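Local structure of MAR1 Ribonuclease (Caenorhabditis elegans, 2B34) at residues 10-15 with 166-171; 29-34 with 139-144; 52-57 with 77-82. The protein probably acts as a hydrolase of the isochorismatase family, possibly as a ribonuclease. All coordinates share one frame; numbering follows the deposited sequence.

Interaction 1: 10-15 with 166-171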
ATOM      1  N   ILE A  10     -16.295  15.369  -3.514  1.00 30.89           N
ATOM      2  CA  ILE A  10     -16.123  16.784  -3.214  1.00 29.91           C
ATOM      3  C   ILE A  10     -16.687  17.682  -4.306  1.00 28.91           C
ATOM      4  O   ILE A  10     -16.501  17.434  -5.500  1.00 28.59           O
ATOM      5  CB  ILE A  10     -14.635  17.169  -2.987  1.00 29.92           C
ATOM      6  CG1 ILE A  10     -13.739  16.620  -4.109  1.00 30.17           C
ATOM      7  CG2 ILE A  10     -14.168  16.715  -1.622  1.00 30.33           C
ATOM      8  CD1 ILE A  10     -12.379  17.313  -4.222  1.00 30.11           C
ATOM      9  N   ASN A  11     -17.391  18.720  -3.869  1.00 27.83           N
ATOM     10  CA  ASN A  11     -17.737  19.847  -4.721  1.00 26.91           C
ATOM     11  C   ASN A  11     -17.617  21.125  -3.881  1.00 26.40           C
ATOM     12  O   ASN A  11     -17.463  21.034  -2.659  1.00 26.01           O
ATOM     13  CB  ASN A  11     -19.127  19.665  -5.366  1.00 26.72           C
ATOM     14  CG  ASN A  11     -20.255  19.570  -4.349  1.00 26.29           C
ATOM     15  OD1 ASN A  11     -20.326  20.347  -3.396  1.00 26.55           O
ATOM     16  ND2 ASN A  11     -21.160  18.627  -4.569  1.00 25.39           N
ATOM     17  N   PRO A  12     -17.649  22.310  -4.523  1.00 25.94           N
ATOM     18  CA  PRO A  12     -17.507  23.571  -3.780  1.00 25.83           C
ATOM     19  C   PRO A  12     -18.536  23.812  -2.670  1.00 25.70           C
ATOM     20  O   PRO A  12     -18.286  24.629  -1.781  1.00 25.71           O
ATOM     21  CB  PRO A  12     -17.645  24.638  -4.873  1.00 25.84           C
ATOM     22  CG  PRO A  12     -17.227  23.934  -6.132  1.00 25.89           C
ATOM     23  CD  PRO A  12     -17.769  22.549  -5.974  1.00 25.94           C
ATOM     24  N   THR A  13     -19.670  23.111  -2.713  1.00 25.51           N
ATOM     25  CA  THR A  13     -20.749  23.346  -1.744  1.00 25.50           C
ATOM     26  C   THR A  13     -20.740  22.419  -0.520  1.00 25.25           C
ATOM     27  O   THR A  13     -21.442  22.684   0.458  1.00 25.20           O
ATOM     28  CB  THR A  13     -22.155  23.324  -2.404  1.00 25.47           C
ATOM     29  OG1 THR A  13     -22.391  22.047  -3.005  1.00 25.66           O
ATOM     30  CG2 THR A  13     -22.277  24.418  -3.463  1.00 25.89           C
ATOM     31  N   ASN A  14     -19.946  21.348  -0.565  1.00 24.95           N
ATOM     32  CA  ASN A  14     -19.881  20.406   0.561  1.00 24.64           C
ATOM     33  C   ASN A  14     -18.500  20.300   1.227  1.00 24.20           C
ATOM     34  O   ASN A  14     -18.270  19.410   2.053  1.00 24.21           O
ATOM     35  CB  ASN A  14     -20.394  19.017   0.134  1.00 24.77           C
ATOM     36  CG  ASN A  14     -19.449  18.299  -0.830  1.00 25.39           C
ATOM     37  OD1 ASN A  14     -18.344  18.769  -1.116  1.00 25.50           O
ATOM     38  ND2 ASN A  14     -19.881  17.137  -1.320  1.00 25.09           N
ATOM     39  N   SER A  15     -17.602  21.217   0.873  1.00 23.56           N
ATOM     40  CA  SER A  15     -16.189  21.126   1.244  1.00 23.05           C
ATOM     41  C   SER A  15     -15.641  22.345   1.986  1.00 22.33           C
ATOM     42  O   SER A  15     -16.145  23.459   1.846  1.00 22.08           O
ATOM     43  CB  SER A  15     -15.333  20.874  -0.006  1.00 23.14           C
ATOM     44  OG  SER A  15     -15.671  19.641  -0.623  1.00 24.34           O
ATOM     45  N   LEU A 166      -9.401  20.008 -10.127  1.00 19.55           N
ATOM     46  CA  LEU A 166     -10.193  19.554 -11.263  1.00 19.74           C
ATOM     47  C   LEU A 166     -11.361  18.673 -10.838  1.00 20.04           C
ATOM     48  O   LEU A 166     -12.388  18.638 -11.515  1.00 20.33           O
ATOM     49  CB  LEU A 166      -9.306  18.825 -12.274  1.00 19.61           C
ATOM     50  CG  LEU A 166      -8.358  19.712 -13.087  1.00 19.45           C
ATOM     51  CD1 LEU A 166      -7.404  18.872 -13.899  1.00 19.70           C
ATOM     52  CD2 LEU A 166      -9.141  20.665 -13.997  1.00 19.45           C
ATOM     53  N   GLY A 167     -11.193  17.960  -9.726  1.00 20.24           N
ATOM     54  CA  GLY A 167     -12.268  17.165  -9.137  1.00 20.55           C
ATOM     55  C   GLY A 167     -13.404  18.032  -8.620  1.00 20.90           C
ATOM     56  O   GLY A 167     -14.571  17.653  -8.707  1.00 20.61           O
ATOM     57  N   LEU A 168     -13.060  19.203  -8.090  1.00 21.30           N
ATOM     58  CA  LEU A 168     -14.055  20.153  -7.591  1.00 22.01           C
ATOM     59  C   LEU A 168     -14.960  20.713  -8.693  1.00 22.63           C
ATOM     60  O   LEU A 168     -16.148  20.944  -8.455  1.00 22.77           O
ATOM     61  CB  LEU A 168     -13.387  21.297  -6.814  1.00 21.84           C
ATOM     62  CG  LEU A 168     -12.855  20.980  -5.409  1.00 21.65           C
ATOM     63  CD1 LEU A 168     -11.772  21.983  -4.992  1.00 20.67           C
ATOM     64  CD2 LEU A 168     -13.985  20.926  -4.373  1.00 21.08           C
ATOM     65  N   VAL A 169     -14.410  20.921  -9.892  1.00 23.25           N
ATOM     66  CA  VAL A 169     -15.185  21.521 -10.993  1.00 23.88           C
ATOM     67  C   VAL A 169     -15.953  20.510 -11.864  1.00 24.39           C
ATOM     68  O   VAL A 169     -16.958  20.856 -12.484  1.00 24.30           O
ATOM     69  CB  VAL A 169     -14.344  22.502 -11.871  1.00 23.83           C
ATOM     70  CG1 VAL A 169     -13.979  23.751 -11.076  1.00 23.78           C
ATOM     71  CG2 VAL A 169     -13.093  21.825 -12.442  1.00 23.84           C
ATOM     72  N   GLY A 170     -15.461  19.273 -11.924  1.00 24.96           N
ATOM     73  CA  GLY A 170     -16.188  18.178 -12.572  1.00 25.66           C
ATOM     74  C   GLY A 170     -16.106  18.122 -14.087  1.00 26.32           C
ATOM     75  O   GLY A 170     -16.301  17.058 -14.677  1.00 26.03           O
ATOM     76  N   GLY A 171     -15.819  19.262 -14.713  1.00 27.01           N
ATOM     77  CA  GLY A 171     -15.733  19.349 -16.169  1.00 28.19           C
ATOM     78  C   GLY A 171     -15.200  20.683 -16.667  1.00 28.99           C
ATOM     79  O   GLY A 171     -15.017  21.617 -15.888  1.00 28.97           O
TER

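Interaction 2: 29-34 with 139-144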
ATOM      1  N   ASN A  29      12.965  23.727   8.478  1.00 21.50           N
ATOM      2  CA  ASN A  29      12.867  22.425   9.142  1.00 21.64           C
ATOM      3  C   ASN A  29      11.826  21.496   8.533  1.00 20.86           C
ATOM      4  O   ASN A  29      11.378  20.572   9.197  1.00 21.61           O
ATOM      5  CB  ASN A  29      12.548  22.592  10.637  1.00 21.91           C
ATOM      6  CG  ASN A  29      13.375  23.667  11.301  1.00 23.72           C
ATOM      7  OD1 ASN A  29      13.057  24.860  11.213  1.00 25.76           O
ATOM      8  ND2 ASN A  29      14.433  23.256  11.985  1.00 24.62           N
ATOM      9  N   ILE A  30      11.412  21.751   7.299  1.00 19.83           N
ATOM     10  CA  ILE A  30      10.394  20.919   6.649  1.00 18.95           C
ATOM     11  C   ILE A  30      10.884  20.518   5.263  1.00 18.55           C
ATOM     12  O   ILE A  30      11.267  21.376   4.468  1.00 18.77           O
ATOM     13  CB  ILE A  30       9.014  21.662   6.526  1.00 18.73           C
ATOM     14  CG1 ILE A  30       8.424  22.029   7.906  1.00 18.69           C
ATOM     15  CG2 ILE A  30       8.018  20.857   5.685  1.00 18.09           C
ATOM     16  CD1 ILE A  30       7.890  20.853   8.749  1.00 18.71           C
ATOM     17  N   LYS A  31      10.879  19.218   4.975  1.00 18.02           N
ATOM     18  CA  LYS A  31      11.236  18.730   3.637  1.00 17.73           C
ATOM     19  C   LYS A  31      10.290  19.324   2.605  1.00 17.41           C
ATOM     20  O   LYS A  31       9.071  19.300   2.795  1.00 17.40           O
ATOM     21  CB  LYS A  31      11.200  17.196   3.575  1.00 17.71           C
ATOM     22  CG  LYS A  31      12.205  16.501   4.490  1.00 17.56           C
ATOM     23  CD  LYS A  31      13.647  16.814   4.095  1.00 17.58           C
ATOM     24  CE  LYS A  31      14.638  16.130   5.038  1.00 18.19           C
ATOM     25  NZ  LYS A  31      15.994  16.038   4.426  1.00 18.96           N
ATOM     26  N   TYR A  32      10.862  19.875   1.535  1.00 16.96           N
ATOM     27  CA  TYR A  32      10.113  20.516   0.448  1.00 16.91           C
ATOM     28  C   TYR A  32       9.196  21.652   0.915  1.00 16.94           C
ATOM     29  O   TYR A  32       8.071  21.792   0.427  1.00 16.96           O
ATOM     30  CB  TYR A  32       9.307  19.485  -0.363  1.00 16.84           C
ATOM     31  CG  TYR A  32      10.100  18.283  -0.822  1.00 16.72           C
ATOM     32  CD1 TYR A  32      10.863  18.327  -1.992  1.00 16.68           C
ATOM     33  CD2 TYR A  32      10.082  17.097  -0.090  1.00 16.65           C
ATOM     34  CE1 TYR A  32      11.590  17.213  -2.419  1.00 16.31           C
ATOM     35  CE2 TYR A  32      10.804  15.983  -0.506  1.00 16.49           C
ATOM     36  CZ  TYR A  32      11.555  16.048  -1.668  1.00 16.28           C
ATOM     37  OH  TYR A  32      12.265  14.940  -2.075  1.00 16.61           O
ATOM     38  N   PHE A  33       9.676  22.469   1.852  1.00 17.12           N
ATOM     39  CA  PHE A  33       8.872  23.584   2.352  1.00 17.18           C
ATOM     40  C   PHE A  33       8.443  24.553   1.229  1.00 17.19           C
ATOM     41  O   PHE A  33       7.253  24.849   1.096  1.00 17.10           O
ATOM     42  CB  PHE A  33       9.576  24.317   3.503  1.00 17.19           C
ATOM     43  CG  PHE A  33       8.697  25.310   4.214  1.00 17.21           C
ATOM     44  CD1 PHE A  33       7.778  24.886   5.172  1.00 17.56           C
ATOM     45  CD2 PHE A  33       8.779  26.669   3.921  1.00 16.50           C
ATOM     46  CE1 PHE A  33       6.957  25.802   5.837  1.00 16.86           C
ATOM     47  CE2 PHE A  33       7.960  27.592   4.577  1.00 16.79           C
ATOM     48  CZ  PHE A  33       7.050  27.157   5.540  1.00 17.05           C
ATOM     49  N   PRO A  34       9.401  25.036   0.410  1.00 17.30           N
ATOM     50  CA  PRO A  34       9.019  25.938  -0.682  1.00 17.13           C
ATOM     51  C   PRO A  34       7.985  25.362  -1.657  1.00 17.21           C
ATOM     52  O   PRO A  34       7.084  26.085  -2.095  1.00 17.16           O
ATOM     53  CB  PRO A  34      10.352  26.205  -1.386  1.00 17.39           C
ATOM     54  CG  PRO A  34      11.381  26.024  -0.306  1.00 17.27           C
ATOM     55  CD  PRO A  34      10.865  24.834   0.446  1.00 17.28           C
ATOM     56  N   ARG A 139       9.441  17.213   8.849  1.00 15.68           N
ATOM     57  CA  ARG A 139      10.889  17.413   8.969  1.00 16.13           C
ATOM     58  C   ARG A 139      11.653  16.200   8.426  1.00 15.81           C
ATOM     59  O   ARG A 139      12.675  16.345   7.759  1.00 15.87           O
ATOM     60  CB  ARG A 139      11.276  17.706  10.426  1.00 15.98           C
ATOM     61  CG  ARG A 139      12.776  17.861  10.670  1.00 16.81           C
ATOM     62  CD  ARG A 139      13.099  18.369  12.083  1.00 16.77           C
ATOM     63  NE  ARG A 139      12.579  17.484  13.126  1.00 18.09           N
ATOM     64  CZ  ARG A 139      13.138  17.310  14.322  1.00 18.09           C
ATOM     65  NH1 ARG A 139      14.256  17.956  14.643  1.00 17.11           N
ATOM     66  NH2 ARG A 139      12.582  16.479  15.195  1.00 17.31           N
ATOM     67  N   SER A 140      11.135  15.008   8.711  1.00 15.92           N
ATOM     68  CA  SER A 140      11.721  13.754   8.244  1.00 15.64           C
ATOM     69  C   SER A 140      10.889  13.115   7.131  1.00 15.45           C
ATOM     70  O   SER A 140       9.660  13.085   7.213  1.00 15.43           O
ATOM     71  CB  SER A 140      11.832  12.776   9.414  1.00 15.70           C
ATOM     72  OG  SER A 140      11.964  11.448   8.946  1.00 16.60           O
ATOM     73  N   HIS A 141      11.571  12.597   6.108  1.00 15.20           N
ATOM     74  CA  HIS A 141      10.931  11.844   5.021  1.00 14.85           C
ATOM     75  C   HIS A 141      10.155  10.619   5.517  1.00 14.75           C
ATOM     76  O   HIS A 141       9.066  10.327   5.019  1.00 14.42           O
ATOM     77  CB  HIS A 141      11.970  11.375   3.994  1.00 14.67           C
ATOM     78  CG  HIS A 141      12.580  12.479   3.187  1.00 15.03           C
ATOM     79  ND1 HIS A 141      13.943  12.672   3.104  1.00 14.46           N
ATOM     80  CD2 HIS A 141      12.017  13.443   2.420  1.00 14.19           C
ATOM     81  CE1 HIS A 141      14.192  13.703   2.319  1.00 14.61           C
ATOM     82  NE2 HIS A 141      13.041  14.191   1.892  1.00 15.97           N
ATOM     83  N   THR A 142      10.736   9.901   6.479  1.00 14.64           N
ATOM     84  CA  THR A 142      10.126   8.692   7.037  1.00 14.83           C
ATOM     85  C   THR A 142       8.820   9.022   7.755  1.00 14.52           C
ATOM     86  O   THR A 142       7.818   8.316   7.588  1.00 14.49           O
ATOM     87  CB  THR A 142      11.113   7.945   7.974  1.00 14.81           C
ATOM     88  OG1 THR A 142      12.295   7.611   7.237  1.00 16.15           O
ATOM     89  CG2 THR A 142      10.499   6.657   8.524  1.00 14.92           C
ATOM     90  N   ASP A 143       8.838  10.098   8.539  1.00 14.33           N
ATOM     91  CA  ASP A 143       7.645  10.588   9.239  1.00 14.43           C
ATOM     92  C   ASP A 143       6.503  10.907   8.270  1.00 14.30           C
ATOM     93  O   ASP A 143       5.365  10.499   8.498  1.00 14.50           O
ATOM     94  CB  ASP A 143       7.988  11.821  10.090  1.00 14.28           C
ATOM     95  CG  ASP A 143       8.630  11.453  11.422  1.00 14.83           C
ATOM     96  OD1 ASP A 143       8.457  10.302  11.875  1.00 15.56           O
ATOM     97  OD2 ASP A 143       9.307  12.316  12.018  1.00 14.00           O
ATOM     98  N   ARG A 144       6.828  11.629   7.198  1.00 14.36           N
ATOM     99  CA  ARG A 144       5.876  12.000   6.146  1.00 14.19           C
ATOM    100  C   ARG A 144       5.325  10.764   5.425  1.00 14.53           C
ATOM    101  O   ARG A 144       4.112  10.645   5.220  1.00 14.44           O
ATOM    102  CB  ARG A 144       6.559  12.928   5.133  1.00 14.20           C
ATOM    103  CG  ARG A 144       5.631  13.517   4.064  1.00 13.98           C
ATOM    104  CD  ARG A 144       6.426  14.182   2.946  1.00 13.83           C
ATOM    105  NE  ARG A 144       5.554  14.773   1.928  1.00 13.18           N
ATOM    106  CZ  ARG A 144       5.939  15.109   0.701  1.00 12.54           C
ATOM    107  NH1 ARG A 144       7.190  14.898   0.303  1.00 12.53           N
ATOM    108  NH2 ARG A 144       5.062  15.641  -0.144  1.00 11.84           N
TER

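Interaction 3: 52-57 with 77-82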
ATOM      1  N   ILE A  52     -15.141  28.281  -1.532  1.00 21.34           N
ATOM      2  CA  ILE A  52     -15.045  27.202  -0.553  1.00 21.02           C
ATOM      3  C   ILE A  52     -14.514  27.770   0.763  1.00 20.83           C
ATOM      4  O   ILE A  52     -13.467  28.422   0.774  1.00 21.08           O
ATOM      5  CB  ILE A  52     -14.133  26.059  -1.067  1.00 21.20           C
ATOM      6  CG1 ILE A  52     -14.807  25.332  -2.234  1.00 21.05           C
ATOM      7  CG2 ILE A  52     -13.761  25.079   0.056  1.00 20.56           C
ATOM      8  CD1 ILE A  52     -13.863  24.476  -3.059  1.00 21.30           C
ATOM      9  N   PRO A  53     -15.238  27.528   1.875  1.00 20.50           N
ATOM     10  CA  PRO A  53     -14.825  28.005   3.192  1.00 20.16           C
ATOM     11  C   PRO A  53     -13.409  27.545   3.521  1.00 19.88           C
ATOM     12  O   PRO A  53     -13.083  26.365   3.358  1.00 19.75           O
ATOM     13  CB  PRO A  53     -15.832  27.341   4.136  1.00 20.26           C
ATOM     14  CG  PRO A  53     -17.018  27.091   3.297  1.00 20.40           C
ATOM     15  CD  PRO A  53     -16.502  26.773   1.941  1.00 20.36           C
ATOM     16  N   THR A  54     -12.572  28.487   3.946  1.00 19.45           N
ATOM     17  CA  THR A  54     -11.188  28.202   4.312  1.00 19.01           C
ATOM     18  C   THR A  54     -10.982  28.483   5.797  1.00 18.69           C
ATOM     19  O   THR A  54     -11.479  29.483   6.321  1.00 18.41           O
ATOM     20  CB  THR A  54     -10.194  29.037   3.467  1.00 18.96           C
ATOM     21  OG1 THR A  54     -10.434  28.799   2.073  1.00 19.65           O
ATOM     22  CG2 THR A  54      -8.747  28.669   3.789  1.00 18.79           C
ATOM     23  N   ILE A  55     -10.254  27.583   6.458  1.00 18.37           N
ATOM     24  CA  ILE A  55      -9.883  27.716   7.864  1.00 18.00           C
ATOM     25  C   ILE A  55      -8.365  27.576   7.984  1.00 17.99           C
ATOM     26  O   ILE A  55      -7.772  26.660   7.421  1.00 18.12           O
ATOM     27  CB  ILE A  55     -10.575  26.627   8.750  1.00 18.05           C
ATOM     28  CG1 ILE A  55     -12.110  26.684   8.631  1.00 17.82           C
ATOM     29  CG2 ILE A  55     -10.103  26.716  10.213  1.00 17.72           C
ATOM     30  CD1 ILE A  55     -12.792  27.810   9.431  1.00 17.69           C
ATOM     31  N   VAL A  56      -7.743  28.492   8.722  1.00 17.86           N
ATOM     32  CA  VAL A  56      -6.302  28.466   8.948  1.00 17.68           C
ATOM     33  C   VAL A  56      -6.023  28.367  10.448  1.00 17.82           C
ATOM     34  O   VAL A  56      -6.621  29.094  11.243  1.00 17.58           O
ATOM     35  CB  VAL A  56      -5.602  29.733   8.373  1.00 17.57           C
ATOM     36  CG1 VAL A  56      -4.080  29.634   8.500  1.00 17.55           C
ATOM     37  CG2 VAL A  56      -5.992  29.964   6.918  1.00 17.42           C
ATOM     38  N   THR A  57      -5.130  27.456  10.829  1.00 17.94           N
ATOM     39  CA  THR A  57      -4.634  27.410  12.206  1.00 18.25           C
ATOM     40  C   THR A  57      -3.153  27.754  12.268  1.00 18.63           C
ATOM     41  O   THR A  57      -2.401  27.496  11.321  1.00 18.60           O
ATOM     42  CB  THR A  57      -4.849  26.035  12.894  1.00 18.16           C
ATOM     43  OG1 THR A  57      -4.169  25.004  12.161  1.00 18.06           O
ATOM     44  CG2 THR A  57      -6.340  25.707  13.023  1.00 18.02           C
ATOM     45  N   GLU A  77     -11.670  36.408   1.449  1.00 24.46           N
ATOM     46  CA  GLU A  77     -11.856  37.654   2.206  1.00 25.81           C
ATOM     47  C   GLU A  77     -12.133  37.565   3.716  1.00 26.08           C
ATOM     48  O   GLU A  77     -11.572  38.350   4.493  1.00 27.07           O
ATOM     49  CB  GLU A  77     -12.916  38.525   1.527  1.00 25.87           C
ATOM     50  CG  GLU A  77     -12.937  39.957   2.030  1.00 27.86           C
ATOM     51  CD  GLU A  77     -13.427  40.932   0.986  1.00 29.31           C
ATOM     52  OE1 GLU A  77     -14.447  40.645   0.323  1.00 29.55           O
ATOM     53  OE2 GLU A  77     -12.780  41.989   0.829  1.00 30.68           O
ATOM     54  N   ASN A  78     -12.992  36.642   4.137  1.00 26.12           N
ATOM     55  CA  ASN A  78     -13.367  36.556   5.553  1.00 25.72           C
ATOM     56  C   ASN A  78     -12.834  35.295   6.245  1.00 25.16           C
ATOM     57  O   ASN A  78     -13.527  34.685   7.064  1.00 24.94           O
ATOM     58  CB  ASN A  78     -14.896  36.645   5.706  1.00 26.16           C
ATOM     59  CG  ASN A  78     -15.458  37.995   5.269  1.00 27.03           C
ATOM     60  OD1 ASN A  78     -15.114  39.039   5.831  1.00 28.21           O
ATOM     61  ND2 ASN A  78     -16.342  37.975   4.270  1.00 27.11           N
ATOM     62  N   THR A  79     -11.598  34.921   5.916  1.00 24.35           N
ATOM     63  CA  THR A  79     -11.000  33.674   6.392  1.00 23.75           C
ATOM     64  C   THR A  79     -10.538  33.756   7.849  1.00 23.42           C
ATOM     65  O   THR A  79      -9.686  34.583   8.187  1.00 23.25           O
ATOM     66  CB  THR A  79      -9.833  33.219   5.477  1.00 23.68           C
ATOM     67  OG1 THR A  79     -10.342  32.923   4.173  1.00 23.60           O
ATOM     68  CG2 THR A  79      -9.138  31.974   6.030  1.00 23.54           C
ATOM     69  N   PRO A  80     -11.104  32.891   8.715  1.00 23.12           N
ATOM     70  CA  PRO A  80     -10.670  32.805  10.107  1.00 22.91           C
ATOM     71  C   PRO A  80      -9.260  32.230  10.229  1.00 22.63           C
ATOM     72  O   PRO A  80      -8.886  31.327   9.475  1.00 22.48           O
ATOM     73  CB  PRO A  80     -11.679  31.830  10.736  1.00 22.76           C
ATOM     74  CG  PRO A  80     -12.801  31.730   9.771  1.00 23.09           C
ATOM     75  CD  PRO A  80     -12.190  31.938   8.430  1.00 23.03           C
ATOM     76  N   ILE A  81      -8.491  32.773  11.167  1.00 22.45           N
ATOM     77  CA  ILE A  81      -7.183  32.239  11.521  1.00 22.55           C
ATOM     78  C   ILE A  81      -7.146  32.074  13.031  1.00 22.51           C
ATOM     79  O   ILE A  81      -7.190  33.060  13.770  1.00 22.33           O
ATOM     80  CB  ILE A  81      -6.020  33.164  11.069  1.00 22.47           C
ATOM     81  CG1 ILE A  81      -5.988  33.295   9.541  1.00 22.49           C
ATOM     82  CG2 ILE A  81      -4.679  32.643  11.612  1.00 22.34           C
ATOM     83  CD1 ILE A  81      -5.130  34.453   9.022  1.00 22.65           C
ATOM     84  N   PHE A  82      -7.064  30.824  13.481  1.00 22.64           N
ATOM     85  CA  PHE A  82      -7.088  30.510  14.908  1.00 22.80           C
ATOM     86  C   PHE A  82      -5.728  30.038  15.412  1.00 22.91           C
ATOM     87  O   PHE A  82      -5.031  29.284  14.729  1.00 22.84           O
ATOM     88  CB  PHE A  82      -8.144  29.444  15.213  1.00 22.71           C
ATOM     89  CG  PHE A  82      -9.536  29.803  14.757  1.00 23.47           C
ATOM     90  CD1 PHE A  82     -10.170  30.951  15.230  1.00 23.93           C
ATOM     91  CD2 PHE A  82     -10.221  28.979  13.866  1.00 23.79           C
ATOM     92  CE1 PHE A  82     -11.461  31.280  14.810  1.00 24.59           C
ATOM     93  CE2 PHE A  82     -11.509  29.295  13.441  1.00 24.04           C
ATOM     94  CZ  PHE A  82     -12.131  30.449  13.914  1.00 23.98           C
TER
HETATM   95  O   HOH W   1     -12.623  31.459   3.747  1.00 16.55           O

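Interaction 1: 10-15 with 166-171
Asn11 and Leu168 bring their backbones to 4.7 Å between CA atoms, where the loop leading into strand 15-20 passes the last turn of helix 161-169; no hydrogen bond joins the two segments. Leu168 does most of the work. Its CD2 branch points into the loop and meets the backbone carbon C of Asn11 at 3.7 Å, while Ile10 crosses the leucine obliquely. The first torsion of Ile10 sets CG1 between the backbone N and the carbonyl carbon (chi1 49°), and CD1 beyond it comes to 3.9 Å from Leu168 CG. On the proline side, the Pro12 ring brings CD to 3.4 Å from Leu168 O.

The loop keeps its shape through its own polar atoms. Asn11 OD1 takes both the hydroxyl of Thr13, at 2.7 Å from OG1, and the backbone N of Thr13, whose approach is tilted 20° from the carbonyl plane. In return, Asn14 OD1 accepts from Asn11 N at 2.9 Å in a bond that is almost straight (178°), and Asn14 ND2 reaches back to Arg9 O. Two asparagines therefore fix the curve that offers Ile10 and Pro12 to the helix. Beyond the contact, Leu168 also packs on Ile105 of strand 103-109 and on Ile52. Gly170, with positive phi, turns the chain off the helix. The loop's bend is an Asx turn at Asn11, here resting on a helix that flanks the parallel sheet of an isochorismatase-like alpha/beta fold.

Interaction 2: 29-34 with 139-144
Lys31 and Tyr32 meet His141 and Arg144 in a surface contact between two helix starts of the alpha/beta fold, with a type II beta turn from Ile30 to Phe33 on one side and the start of helix 141-154 on the other. The backbones come closest at Ile30 and Arg139, 4.2 Å between CA atoms, and there Asn29 O makes a CA-H...O contact of 3.2 Å with Arg139 CA. Lys31 covers one face of His141. Its chain bends at the second torsion (chi2 -64°), which turns CD back over the imidazole, and crosses His141 at about a right angle. Lys31 CG lies 3.9 Å from the ring centroid, a CH-pi contact over that face, and the same CG touches Arg139 O at 3.3 Å. An alanine in place of Lys31 would lack CG, CD and CE, and would probably cost the ring the CH-pi contact and most of what this chain lays over it, perhaps leaving the imidazole freer to turn. Tyr32 approaches the imidazole rim to rim instead, its plane 55° from that of His141.

The two arginines find their polar partners beyond this contact. Arg139 lays CB beside Asn29 O and sends its guanidinium to a third subunit, pairing with Glu162 and the carbonyls of Ile184 and Leu185 there. Arg144 is buried, and its guanidinium gives hydrogen bonds to Val136 O, Val133 O and Thr191 OG1, a set that would hold the flat group in place beside the tyrosine. Their planes stand 49° apart, with Arg144 NH1 3.7 Å from Tyr32 CD2.

Interaction 3: 52-57 with 77-82
Val56 sets its side chain beside that of Ile81, CB against CG1 at 3.8 Å, and its CG2 branch meets the methyl CG2 of Thr79 on the same flank of the sheet. The strands run side by side in one direction, their end-to-end lines 20° apart, with Val56 paired to Ile81 and Thr57 to Phe82. Both backbone bonds across the pair involve Val56: its N gives to Pro80 O at 3.1 Å, and its O takes Phe82 N at 2.9 Å. The second acceptor is shared, since the CA of Ile81 also leans on Val56 O in a CA-H...O contact.

On the other flank, Ile55 reaches Pro80 and Phe82 with different branches. CG1 stands anti to the carbonyl carbon (chi1 -58°), and CD1 beyond it reaches Pro80 CG at 3.9 Å, while CG2 touches Phe82 CD2 at 4.3 Å. Pro93 adds to the cover of the phenylalanine.

Before the paired residues the two segments draw apart, and a water fills the join. It accepts from Thr54 N at 3.0 Å and donates to Thr79 OG1 at 2.7 Å, so it ties the backbone of Thr54 to the hydroxyl of Thr79; the same OG1 is also hydrogen-bonded to Ala76 O. Thr57 OG1 turns to Asp21 OD1, and strand 54-59 also bonds through its backbone to strand 15-20. With strand 81-84 the outermost on this side within the chain, the pairing is the edge of the six-stranded parallel sheet that forms the core of the isochorismatase-like alpha/beta fold.

From the N terminus, the loop at 10-15 waits for helix 161-169, so interaction 1 closes the widest span, taking in all six strands. Inside it, 29-34 meets 139-144, and interaction 2 joins the starts of helices 33-49 and 141-154. Nested within that loop in turn, interaction 3 brings 77-82 back to 52-57 and adds strand 81-84 to the sheet; no loop crosses another. Interactions 1 and 3 touch, chiefly through Ile52, which packs on Pro12, Ser15 and Leu168. Interaction 2 lies across the chain's centre from both, its own centre about 29 Å from that of interaction 1 and 24 Å from that of interaction 3.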